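Local coordinates for NAD(P)H-flavin oxidoreductase (Staphylococcus epidermidis ATCC 12228, PDB 3GBH), which probably catalyses NAD(P)H-dependent reduction of flavin as an FMN-bound member of the nitroreductase family, at the interface of chains A and B and the interface of chains A and C. Sequence-based numbering; all coordinates share one arbitrary frame. Chains: chain A/B/C, NAD(P)H-flavin oxidoreductase.

Contact 1: the interface of chains A and B. Residues chain A 2-3; chain B 93, 179, 182-183.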
loop_
_atom_site.group_PDB
_atom_site.type_symbol
_atom_site.label_atom_id
_atom_site.label_comp_id
_atom_site.label_asym_id
_atom_site.label_seq_id
_atom_site.Cartn_x
_atom_site.Cartn_y
_atom_site.Cartn_z
HETATM N N MSE A 2 -10.098 5.158 9.833
HETATM C CA MSE A 2 -9.189 4.206 9.100
HETATM C C MSE A 2 -7.836 4.816 8.557
HETATM O O MSE A 2 -7.743 5.830 7.870
HETATM C CB MSE A 2 -9.952 3.409 8.003
HETATM C CG MSE A 2 -11.503 3.142 8.196
HETATM SE SE MSE A 2 -12.253 1.887 9.568
HETATM C CE MSE A 2 -13.806 1.218 8.593
ATOM N N GLN A 3 -6.757 4.132 8.951
ATOM C CA GLN A 3 -5.394 4.591 8.628
ATOM C C GLN A 3 -5.053 4.229 7.186
ATOM O O GLN A 3 -5.033 3.064 6.816
ATOM C CB GLN A 3 -4.362 4.004 9.586
ATOM C CG GLN A 3 -2.994 4.628 9.512
ATOM C CD GLN A 3 -2.018 4.019 10.512
ATOM O OE1 GLN A 3 -2.235 4.093 11.692
ATOM N NE2 GLN A 3 -0.957 3.397 10.023
ATOM N N GLN B 93 -3.277 -2.925 15.409
ATOM C CA GLN B 93 -3.036 -1.921 16.439
ATOM C C GLN B 93 -4.360 -1.497 17.077
ATOM O O GLN B 93 -4.534 -0.346 17.447
ATOM C CB GLN B 93 -2.319 -0.713 15.848
ATOM C CG GLN B 93 -0.980 -1.080 15.186
ATOM C CD GLN B 93 -0.428 0.042 14.310
ATOM O OE1 GLN B 93 -0.564 1.207 14.628
ATOM N NE2 GLN B 93 0.205 -0.328 13.214
ATOM N N ASP B 179 -3.740 0.991 5.029
ATOM C CA ASP B 179 -2.358 0.679 5.389
ATOM C C ASP B 179 -2.227 -0.802 5.669
ATOM O O ASP B 179 -2.714 -1.286 6.703
ATOM C CB ASP B 179 -1.983 1.491 6.638
ATOM C CG ASP B 179 -0.508 1.389 7.007
ATOM O OD1 ASP B 179 0.182 0.434 6.626
ATOM O OD2 ASP B 179 -0.039 2.296 7.694
ATOM N N ARG B 182 -0.958 -2.195 9.104
ATOM C CA ARG B 182 -1.865 -2.161 10.241
ATOM C C ARG B 182 -3.077 -3.062 10.090
ATOM O O ARG B 182 -3.562 -3.638 11.074
ATOM C CB ARG B 182 -2.349 -0.731 10.425
ATOM C CG ARG B 182 -3.210 -0.558 11.624
ATOM C CD ARG B 182 -3.447 0.889 11.989
ATOM N NE ARG B 182 -4.355 0.911 13.115
ATOM C CZ ARG B 182 -4.683 1.983 13.810
ATOM N NH1 ARG B 182 -4.173 3.160 13.513
ATOM N NH2 ARG B 182 -5.516 1.857 14.830
ATOM N N TYR B 183 -3.596 -3.170 8.873
ATOM C CA TYR B 183 -4.849 -3.871 8.639
ATOM C C TYR B 183 -4.681 -5.135 7.814
ATOM O O TYR B 183 -4.149 -5.092 6.700
ATOM C CB TYR B 183 -5.826 -2.941 7.932
ATOM C CG TYR B 183 -6.142 -1.670 8.690
ATOM C CD1 TYR B 183 -6.900 -1.693 9.832
ATOM C CD2 TYR B 183 -5.696 -0.433 8.231
ATOM C CE1 TYR B 183 -7.186 -0.510 10.523
ATOM C CE2 TYR B 183 -5.975 0.759 8.915
ATOM C CZ TYR B 183 -6.726 0.716 10.055
ATOM O OH TYR B 183 -7.006 1.898 10.732
#
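A:Gln3 lies against B:Asp179 and B:Tyr183 with its backbone used in both directions: its N donates to the phenol OH of B:Tyr183 at 2.9 Å, and its carbonyl O accepts from B:Asp179 N at 3.0 Å. The receiving surface of this nitroreductase-family subunit is the loop ahead of strand 183-192 and the first residue of that strand, in a contact of the deposited assembly that may not be biological. The A:Gln3 side chain leaves with CG anti to the backbone N (chi1 -168°) and runs extended, which carries its carboxamide beyond the tyrosine to two polar partners. A:Gln3 NE2 donates to B:Asp179 OD2 at 2.7 Å; the two side chains lie alongside each other and point the same way, but the nitrogen meets the oxygen from above the carboxylate plane, the flat groups being 58° apart. On the other branch, B:Arg182 NH1 donates to A:Gln3 OE1 at 2.8 Å. Here the oxygen lies in the guanidinium plane, while the nitrogen sits 37° out of the amide carbonyl plane. The arginine chain crosses the glutamine at about a right angle, its CD 3.7 Å from A:Gln3 CD. B:Tyr183 turns its ring rim to A:Gln3 CA, while B:Arg182 CG rests over the ring centre.

Contact 2: the interface of chains A and C. Residues chain A 140-141, 144-145, 147; chain C 140-141, 144-145, 147.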
loop_
_atom_site.group_PDB
_atom_site.type_symbol
_atom_site.label_atom_id
_atom_site.label_comp_id
_atom_site.label_asym_id
_atom_site.label_seq_id
_atom_site.Cartn_x
_atom_site.Cartn_y
_atom_site.Cartn_z
ATOM N N ASN A 140 25.585 12.134 -16.912
ATOM C CA ASN A 140 25.263 13.035 -15.800
ATOM C C ASN A 140 23.885 13.645 -16.025
ATOM O O ASN A 140 23.073 13.716 -15.111
ATOM C CB ASN A 140 26.309 14.156 -15.637
ATOM C CG ASN A 140 27.562 13.705 -14.903
ATOM O OD1 ASN A 140 27.554 12.706 -14.190
ATOM N ND2 ASN A 140 28.647 14.453 -15.073
ATOM N N ILE A 141 23.618 14.057 -17.258
ATOM C CA ILE A 141 22.355 14.702 -17.599
ATOM C C ILE A 141 21.217 13.687 -17.452
ATOM O O ILE A 141 20.215 13.952 -16.742
ATOM C CB ILE A 141 22.421 15.351 -19.018
ATOM C CG1 ILE A 141 23.320 16.583 -18.937
ATOM C CG2 ILE A 141 20.980 15.668 -19.544
ATOM C CD1 ILE A 141 23.802 17.168 -20.267
ATOM N N SER A 144 20.486 12.569 -13.830
ATOM C CA SER A 144 19.872 13.663 -13.100
ATOM C C SER A 144 18.382 13.829 -13.432
ATOM O O SER A 144 17.550 14.078 -12.545
ATOM C CB SER A 144 20.639 14.954 -13.320
ATOM O OG SER A 144 21.958 14.826 -12.815
ATOM N N LEU A 145 18.034 13.651 -14.692
ATOM C CA LEU A 145 16.634 13.666 -15.101
ATOM C C LEU A 145 15.856 12.594 -14.322
ATOM O O LEU A 145 14.786 12.869 -13.750
ATOM C CB LEU A 145 16.503 13.441 -16.629
ATOM C CG LEU A 145 17.018 14.557 -17.538
ATOM C CD1 LEU A 145 16.982 14.062 -19.039
ATOM C CD2 LEU A 145 16.237 15.860 -17.377
ATOM N N ALA A 147 16.793 11.067 -11.493
ATOM C CA ALA A 147 16.871 11.407 -10.086
ATOM C C ALA A 147 15.760 12.395 -9.644
ATOM O O ALA A 147 15.178 12.232 -8.587
ATOM C CB ALA A 147 18.256 11.982 -9.755
ATOM N N ASN C 140 25.544 20.968 -14.980
ATOM C CA ASN C 140 24.824 19.969 -15.793
ATOM C C ASN C 140 23.812 19.235 -14.949
ATOM O O ASN C 140 22.660 19.061 -15.358
ATOM C CB ASN C 140 25.767 18.941 -16.436
ATOM C CG ASN C 140 26.476 19.471 -17.664
ATOM O OD1 ASN C 140 26.036 20.438 -18.273
ATOM N ND2 ASN C 140 27.615 18.863 -18.006
ATOM N N ILE C 141 24.250 18.796 -13.768
ATOM C CA ILE C 141 23.387 18.081 -12.852
ATOM C C ILE C 141 22.250 18.978 -12.373
ATOM O O ILE C 141 21.082 18.587 -12.486
ATOM C CB ILE C 141 24.163 17.452 -11.649
ATOM C CG1 ILE C 141 25.125 16.349 -12.147
ATOM C CG2 ILE C 141 23.195 16.917 -10.612
ATOM C CD1 ILE C 141 26.223 15.977 -11.148
ATOM N N SER C 144 19.749 19.877 -15.158
ATOM C CA SER C 144 18.971 18.694 -15.522
ATOM C C SER C 144 17.858 18.380 -14.510
ATOM O O SER C 144 16.753 17.955 -14.877
ATOM C CB SER C 144 19.923 17.503 -15.734
ATOM O OG SER C 144 20.834 17.807 -16.797
ATOM N N LEU C 145 18.137 18.578 -13.223
ATOM C CA LEU C 145 17.100 18.411 -12.214
ATOM C C LEU C 145 15.921 19.358 -12.495
ATOM O O LEU C 145 14.756 18.946 -12.457
ATOM C CB LEU C 145 17.648 18.610 -10.803
ATOM C CG LEU C 145 18.723 17.623 -10.293
ATOM C CD1 LEU C 145 19.243 18.067 -8.951
ATOM C CD2 LEU C 145 18.164 16.198 -10.216
ATOM N N ALA C 147 15.246 20.841 -15.390
ATOM C CA ALA C 147 14.653 20.447 -16.677
ATOM C C ALA C 147 13.576 19.348 -16.550
ATOM O O ALA C 147 12.502 19.449 -17.193
ATOM C CB ALA C 147 15.738 20.012 -17.666
HETATM O O HOH W 1 28.998 16.709 -16.881
#
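A:Asn140 and C:Asn140 bring the flat groups of this contact, two carboxamides that meet through a bridging water rather than by stacking. Each hydrogen-bonds to water 1 through ND2, at 2.9 Å from A:Asn140 ND2 and 2.8 Å from C:Asn140 ND2. Beside each amide, the asparagine CB approaches CG1 of the opposing isoleucine, at 4.3 Å from A:Asn140 CB to C:Ile141 CG1. The rest is a two-fold helix pair, residues 132-156 of either chain, whose near approach is A:Ser144 CB against C:Ser144 CB at 3.6 Å. Both serine hydroxyls are turned back along their own helix: OG lies beside the backbone N (chi1 -63° in chain A) and donates to the asparagine carbonyl one turn earlier, A:Ser144 OG to A:Asn140 O at 2.8 Å. That bond satisfies a polar group in the contact while the same oxygen presses on aliphatic carbon across it, A:Ser144 OG lying 3.3 Å from C:Ile141 CG2. Next along, the leucine tip reaches over the opposing backbone, A:Leu145 CD2 standing 3.3 Å from C:Ser144 O, with its twin on the other side. The small serines probably allow this close approach. Since A:Ile141 and A:Leu145, like their chain C copies, also line the FMN pocket, the site probably ties dimer packing to flavin placement.

Contact 3: the interface of chains A and C. Residues chain A 39, 54-58, 178; chain C 209-211.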
loop_
_atom_site.group_PDB
_atom_site.type_symbol
_atom_site.label_atom_id
_atom_site.label_comp_id
_atom_site.label_asym_id
_atom_site.label_seq_id
_atom_site.Cartn_x
_atom_site.Cartn_y
_atom_site.Cartn_z
ATOM N N ILE A 39 11.288 3.218 -8.030
ATOM C CA ILE A 39 12.348 3.146 -9.050
ATOM C C ILE A 39 11.757 2.871 -10.445
ATOM O O ILE A 39 12.178 3.485 -11.464
ATOM C CB ILE A 39 13.429 2.125 -8.676
ATOM C CG1 ILE A 39 14.206 2.594 -7.424
ATOM C CG2 ILE A 39 14.389 1.954 -9.850
ATOM C CD1 ILE A 39 15.111 1.526 -6.760
ATOM N N TRP A 54 21.573 5.038 -16.282
ATOM C CA TRP A 54 21.572 5.171 -14.827
ATOM C C TRP A 54 21.651 3.815 -14.115
ATOM O O TRP A 54 21.045 2.854 -14.558
ATOM C CB TRP A 54 20.315 5.944 -14.367
ATOM C CG TRP A 54 19.033 5.548 -15.091
ATOM C CD1 TRP A 54 18.403 4.342 -15.037
ATOM C CD2 TRP A 54 18.282 6.355 -15.988
ATOM N NE1 TRP A 54 17.279 4.348 -15.832
ATOM C CE2 TRP A 54 17.178 5.580 -16.427
ATOM C CE3 TRP A 54 18.422 7.664 -16.465
ATOM C CZ2 TRP A 54 16.217 6.082 -17.308
ATOM C CZ3 TRP A 54 17.472 8.162 -17.350
ATOM C CH2 TRP A 54 16.377 7.374 -17.756
ATOM N N ARG A 55 22.387 3.754 -13.006
ATOM C CA ARG A 55 22.524 2.534 -12.218
ATOM C C ARG A 55 22.459 2.908 -10.741
ATOM O O ARG A 55 23.178 3.787 -10.300
ATOM C CB ARG A 55 23.871 1.860 -12.522
ATOM C CG ARG A 55 24.152 1.611 -14.031
ATOM C CD ARG A 55 23.357 0.431 -14.601
ATOM N NE ARG A 55 23.714 0.228 -15.990
ATOM C CZ ARG A 55 23.062 0.764 -17.017
ATOM N NH1 ARG A 55 21.980 1.513 -16.831
ATOM N NH2 ARG A 55 23.518 0.556 -18.261
ATOM N N ILE A 56 21.593 2.257 -9.976
ATOM C CA ILE A 56 21.282 2.724 -8.627
ATOM C C ILE A 56 21.729 1.679 -7.628
ATOM O O ILE A 56 21.241 0.543 -7.653
ATOM C CB ILE A 56 19.739 2.975 -8.419
ATOM C CG1 ILE A 56 19.155 3.855 -9.508
ATOM C CG2 ILE A 56 19.483 3.597 -7.048
ATOM C CD1 ILE A 56 17.648 3.872 -9.485
ATOM N N ALA A 57 22.697 2.046 -6.799
ATOM C CA ALA A 57 23.047 1.297 -5.606
ATOM C C ALA A 57 22.127 1.735 -4.488
ATOM O O ALA A 57 22.190 2.898 -4.075
ATOM C CB ALA A 57 24.502 1.571 -5.215
ATOM N N VAL A 58 21.260 0.831 -4.028
ATOM C CA VAL A 58 20.349 1.120 -2.907
ATOM C C VAL A 58 21.035 0.667 -1.608
ATOM O O VAL A 58 20.981 -0.498 -1.228
ATOM C CB VAL A 58 18.947 0.436 -3.067
ATOM C CG1 VAL A 58 17.998 0.900 -1.939
ATOM C CG2 VAL A 58 18.337 0.717 -4.474
ATOM N N TYR A 178 32.028 -1.405 -7.530
ATOM C CA TYR A 178 31.784 -1.148 -8.946
ATOM C C TYR A 178 33.075 -0.691 -9.627
ATOM O O TYR A 178 33.903 -0.030 -9.003
ATOM C CB TYR A 178 30.699 -0.083 -9.140
ATOM C CG TYR A 178 29.308 -0.412 -8.616
ATOM C CD1 TYR A 178 28.977 -1.680 -8.157
ATOM C CD2 TYR A 178 28.303 0.555 -8.622
ATOM C CE1 TYR A 178 27.694 -1.960 -7.674
ATOM C CE2 TYR A 178 27.016 0.275 -8.163
ATOM C CZ TYR A 178 26.726 -0.984 -7.683
ATOM O OH TYR A 178 25.465 -1.272 -7.220
ATOM N N VAL C 209 19.021 -2.239 -13.487
ATOM C CA VAL C 209 19.423 -0.882 -13.184
ATOM C C VAL C 209 19.566 -0.585 -11.698
ATOM O O VAL C 209 20.099 0.445 -11.361
ATOM C CB VAL C 209 18.453 0.143 -13.800
ATOM C CG1 VAL C 209 18.343 -0.068 -15.326
ATOM C CG2 VAL C 209 17.109 0.079 -13.165
ATOM N N ARG C 210 19.066 -1.442 -10.801
ATOM C CA ARG C 210 19.196 -1.166 -9.388
ATOM C C ARG C 210 19.518 -2.424 -8.639
ATOM O O ARG C 210 19.087 -3.497 -9.046
ATOM C CB ARG C 210 17.902 -0.552 -8.811
ATOM C CG ARG C 210 16.674 -1.480 -8.773
ATOM C CD ARG C 210 16.514 -2.208 -7.407
ATOM N NE ARG C 210 15.398 -3.154 -7.406
ATOM C CZ ARG C 210 15.448 -4.385 -7.888
ATOM N NH1 ARG C 210 16.556 -4.855 -8.452
ATOM N NH2 ARG C 210 14.381 -5.160 -7.809
ATOM N N GLU C 211 20.264 -2.298 -7.543
ATOM C CA GLU C 211 20.448 -3.414 -6.649
ATOM C C GLU C 211 20.519 -2.970 -5.203
ATOM O O GLU C 211 20.905 -1.859 -4.915
ATOM C CB GLU C 211 21.699 -4.191 -7.024
ATOM C CG GLU C 211 22.975 -3.501 -6.691
ATOM C CD GLU C 211 24.184 -4.379 -6.897
ATOM O OE1 GLU C 211 24.099 -5.590 -6.682
ATOM O OE2 GLU C 211 25.234 -3.834 -7.252
#
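Strand 54-59 of chain A meets the C-terminal segment of chain C, where C:Val209 leads into the short strand 210-212, and the two run parallel as a sheet edge built across the subunits. The ladder alternates, beginning with A:Ile56 N donating to C:Val209 O at 2.7 Å. C:Glu211 N then donates to A:Ile56 O at 3.0 Å. A:Val58 N in turn donates to C:Glu211 O at 2.9 Å. Bridge pairing of A:Ile56 with C:Arg210 and of A:Ala57 with C:Glu211 fixes the register. Side chains support it on two flanks. From the loop after helix 172-176, A:Tyr178 reaches tip to tip with C:Glu211, its OH donating at 2.6 Å to C:Glu211 OE2, which accepts with its anti lone pair, and the ring and carboxylate are nearly coplanar, 8° apart. C:Glu211 CG takes the crowded position between backbone N and carbonyl carbon (chi1 73°), and the extended chain beyond it puts the carboxylate at the phenol. C:Arg210 bends at chi2 (94°), and its aliphatic part crosses A:Ile39 at about a right angle, with CG 3.9 Å from A:Ile39 CD1. In the fold, the C-terminal strand of one subunit thus extends the sheet of its partner beside helix 32-42, and the two-fold repeats the exchange.

Contacts 2 and 3 belong to one two-fold A-C interface, their C-alpha centres about 16 Å apart, so helix packing and strand exchange together support a dimer of the kind typical of nitroreductases. Contact 1 joins A to B, its C-alpha centre about 38 Å from that of contact 2 and 32 Å from that of contact 3. The A-B interface to which it belongs is not an exact two-fold; whether it matters in solution the structure alone does not show. Contacts 1 and 3 draw on the same loop after helix 172-176, through B:Asp179 and A:Tyr178, so this loop could in principle serve both kinds of neighbour.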